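Local coordinates for protein eEF1A lysine and N-terminal methyltransferase (Homo sapiens, PDB 5WCJ) that methylates elongation factor eEF1A, trimethylating its N-terminal glycine through the C-terminal Rossmann-like domain described here and dimethylating a lysine through the enzyme's N-terminal part, at residues V49-G54 against S77-A82. Sequence-based numbering, arbitrary orientation.
With SAH (S-adenosyl-L-homocysteine), chain F.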
ATOM      1  N   VAL A  49       3.113  -1.646  -4.663  1.00 21.29           N
ATOM      2  CA  VAL A  49       4.318  -2.143  -5.311  1.00 21.25           C
ATOM      3  C   VAL A  49       4.690  -3.434  -4.646  1.00 20.83           C
ATOM      4  O   VAL A  49       4.916  -3.461  -3.419  1.00 21.58           O
ATOM      5  CB  VAL A  49       5.489  -1.158  -5.188  1.00 23.13           C
ATOM      6  CG1 VAL A  49       6.677  -1.682  -5.970  1.00 25.39           C
ATOM      7  CG2 VAL A  49       5.042   0.220  -5.657  1.00 24.17           C
ATOM      8  N   GLY A  50       4.752  -4.487  -5.462  1.00 20.63           N
ATOM      9  CA  GLY A  50       5.058  -5.821  -5.026  1.00 21.60           C
ATOM     10  C   GLY A  50       3.773  -6.626  -4.940  1.00 24.18           C
ATOM     11  O   GLY A  50       2.937  -6.339  -4.097  1.00 26.37           O
ATOM     12  N   LEU A  51       3.608  -7.614  -5.825  1.00 24.76           N
ATOM     13  CA  LEU A  51       2.350  -8.430  -5.870  1.00 26.20           C
ATOM     14  C   LEU A  51       2.338  -9.587  -4.896  1.00 25.42           C
ATOM     15  O   LEU A  51       1.282  -9.896  -4.315  1.00 26.76           O
ATOM     16  CB  LEU A  51       2.106  -8.969  -7.278  1.00 27.65           C
ATOM     17  CG  LEU A  51       0.779  -9.682  -7.549  1.00 28.81           C
ATOM     18  CD1 LEU A  51      -0.371  -8.695  -7.459  1.00 29.15           C
ATOM     19  CD2 LEU A  51       0.835 -10.343  -8.929  1.00 30.00           C
ATOM     20  N   GLY A  52       3.481 -10.255  -4.744  1.00 28.52           N
ATOM     21  CA  GLY A  52       3.563 -11.560  -4.084  1.00 30.52           C
ATOM     22  C   GLY A  52       2.550 -12.508  -4.712  1.00 29.93           C
ATOM     23  O   GLY A  52       2.383 -12.520  -5.933  1.00 29.25           O
ATOM     24  N   GLY A  53       1.838 -13.238  -3.862  1.00 29.21           N
ATOM     25  CA  GLY A  53       0.730 -14.084  -4.299  1.00 29.00           C
ATOM     26  C   GLY A  53      -0.555 -13.354  -4.671  1.00 27.56           C
ATOM     27  O   GLY A  53      -1.508 -13.998  -5.099  1.00 27.71           O
ATOM     28  N   GLY A  54      -0.588 -12.026  -4.487  1.00 26.15           N
ATOM     29  CA  GLY A  54      -1.734 -11.197  -4.849  1.00 26.86           C
ATOM     30  C   GLY A  54      -2.737 -10.963  -3.722  1.00 25.54           C
ATOM     31  O   GLY A  54      -3.693 -10.199  -3.895  1.00 26.21           O
ATOM     32  N   SER A  77       6.309 -13.722 -13.858  1.00 28.29           N
ATOM     33  CA  SER A  77       5.998 -15.054 -13.328  1.00 30.26           C
ATOM     34  C   SER A  77       5.154 -14.995 -12.070  1.00 30.59           C
ATOM     35  O   SER A  77       4.371 -15.909 -11.810  1.00 27.63           O
ATOM     36  CB  SER A  77       7.274 -15.836 -12.985  1.00 33.91           C
ATOM     37  OG  SER A  77       7.955 -16.188 -14.165  1.00 40.20           O
ATOM     38  N   MET A  78       5.331 -13.942 -11.272  1.00 29.32           N
ATOM     39  CA  MET A  78       4.521 -13.774 -10.078  1.00 29.44           C
ATOM     40  C   MET A  78       3.072 -13.479 -10.445  1.00 27.88           C
ATOM     41  O   MET A  78       2.156 -14.012  -9.824  1.00 28.53           O
ATOM     42  CB  MET A  78       5.101 -12.670  -9.170  1.00 30.93           C
ATOM     43  CG  MET A  78       6.487 -13.014  -8.614  1.00 33.59           C
ATOM     44  SD  MET A  78       6.507 -14.433  -7.506  1.00 38.46           S
ATOM     45  CE  MET A  78       5.600 -13.790  -6.123  1.00 39.39           C
ATOM     46  N   LEU A  79       2.863 -12.607 -11.412  1.00 24.85           N
ATOM     47  CA  LEU A  79       1.513 -12.347 -11.917  1.00 27.53           C
ATOM     48  C   LEU A  79       0.902 -13.610 -12.541  1.00 28.84           C
ATOM     49  O   LEU A  79      -0.288 -13.875 -12.336  1.00 28.35           O
ATOM     50  CB  LEU A  79       1.488 -11.216 -12.922  1.00 26.02           C
ATOM     51  CG  LEU A  79       0.142 -10.887 -13.607  1.00 27.59           C
ATOM     52  CD1 LEU A  79      -0.896 -10.468 -12.579  1.00 28.06           C
ATOM     53  CD2 LEU A  79       0.279  -9.815 -14.669  1.00 29.90           C
ATOM     54  N   GLU A  80       1.700 -14.343 -13.318  1.00 27.23           N
ATOM     55  CA  GLU A  80       1.194 -15.570 -13.965  1.00 30.94           C
ATOM     56  C   GLU A  80       0.655 -16.590 -12.946  1.00 30.31           C
ATOM     57  O   GLU A  80      -0.482 -17.067 -13.085  1.00 27.53           O
ATOM     58  CB  GLU A  80       2.279 -16.216 -14.841  1.00 32.69           C
ATOM     59  CG  GLU A  80       1.751 -16.998 -16.032  1.00 38.89           C
ATOM     60  N   VAL A  81       1.462 -16.930 -11.946  1.00 29.39           N
ATOM     61  CA  VAL A  81       1.066 -17.921 -10.950  0.65 32.20           C
ATOM     62  C   VAL A  81      -0.137 -17.447 -10.137  1.00 31.37           C
ATOM     63  O   VAL A  81      -1.040 -18.237  -9.835  1.00 31.09           O
ATOM     64  CB  VAL A  81       2.248 -18.374 -10.037  0.65 34.98           C
ATOM     65  CG1 VAL A  81       2.683 -17.282  -9.093  0.65 37.95           C
ATOM     66  CG2 VAL A  81       1.881 -19.612  -9.229  0.65 35.50           C
ATOM     67  N   ALA A  82      -0.155 -16.164  -9.766  1.00 29.14           N
ATOM     68  CA  ALA A  82      -1.273 -15.642  -8.988  1.00 28.13           C
ATOM     69  C   ALA A  82      -2.604 -15.680  -9.781  1.00 28.24           C
ATOM     70  O   ALA A  82      -3.665 -15.959  -9.217  1.00 27.20           O
ATOM     71  CB  ALA A  82      -0.986 -14.238  -8.499  1.00 28.65           C
TER
HETATM   72  CG  SAH F 705       5.435  -9.746  -1.123  1.00 44.64           C
HETATM   73  SD  SAH F 705       6.608 -10.617  -2.199  1.00 41.53           S
HETATM   74  C5' SAH F 705       7.673  -9.290  -2.822  1.00 33.07           C
HETATM   75  C4' SAH F 705       7.221  -8.926  -4.222  1.00 29.35           C
HETATM   76  O4' SAH F 705       7.985  -7.778  -4.668  1.00 26.67           O
HETATM   77  C3' SAH F 705       7.469 -10.042  -5.254  1.00 28.11           C
HETATM   78  O3' SAH F 705       6.304 -10.230  -6.051  1.00 28.92           O
HETATM   79  C2' SAH F 705       8.628  -9.484  -6.089  1.00 26.55           C
HETATM   80  O2' SAH F 705       8.673  -9.893  -7.452  1.00 25.49           O
HETATM   81  C1' SAH F 705       8.294  -8.001  -6.025  1.00 24.63           C
HETATM   82  N9  SAH F 705       9.386  -7.099  -6.381  1.00 23.47           N
HETATM   83  C8  SAH F 705      10.713  -7.233  -6.062  1.00 26.13           C
HETATM   84  N7  SAH F 705      11.460  -6.226  -6.447  1.00 24.69           N
HETATM   85  C5  SAH F 705      10.562  -5.370  -7.061  1.00 22.16           C
HETATM   86  C6  SAH F 705      10.714  -4.111  -7.665  1.00 24.43           C
HETATM   87  N6  SAH F 705      11.900  -3.454  -7.745  1.00 24.83           N
HETATM   88  N1  SAH F 705       9.617  -3.533  -8.194  1.00 23.11           N
HETATM   89  C2  SAH F 705       8.441  -4.179  -8.126  1.00 24.58           C
HETATM   90  N3  SAH F 705       8.171  -5.361  -7.562  1.00 22.08           N
HETATM   91  C4  SAH F 705       9.280  -5.905  -7.038  1.00 23.61           C
HETATM   92  O   HOH W   1       2.410 -14.936  -7.159  1.00 33.86           O
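The glycine-rich loop of a Rossmann-like methyltransferase, which follows strand 44-49 and touches the cofactor ribose, here packs against helix 76-85, where Leu51, Gly52 and Gly53 meet Met78, Leu79 and Ala82. Leu51 sends CD2 onto the helix backbone, 3.7 Å from Leu79 CA, and the same methyl lies 4.0 Å from Leu79 CD1. Ala82 CB rests against Gly53 O at 3.4 Å. Met78 folds back through chi2 and chi3, both near -65°, and its CE ends 3.5 Å from Gly52 O, while CG lies 3.8 Å from O3' of S-adenosyl-L-homocysteine. Gly52 N donates a hydrogen bond to that O3' (3.1 Å, N-H...O angle 146°), and Glu73 accepts one from Leu51 N on OE1 and is hydrogen-bonded to the cofactor through OE2. An alanine in place of Met78 would probably leave a gap between ribose and helix, with Gly52 O losing its methyl cover. One water donates to both Gly52 O (2.7 Å) and Met78 O. Loop and helix are thus joined by methyl groups set on methyls and on backbone carbonyls, and by a shared water that serves two carbonyls, whereas Gly52 N is kept for the ribose hydroxyl.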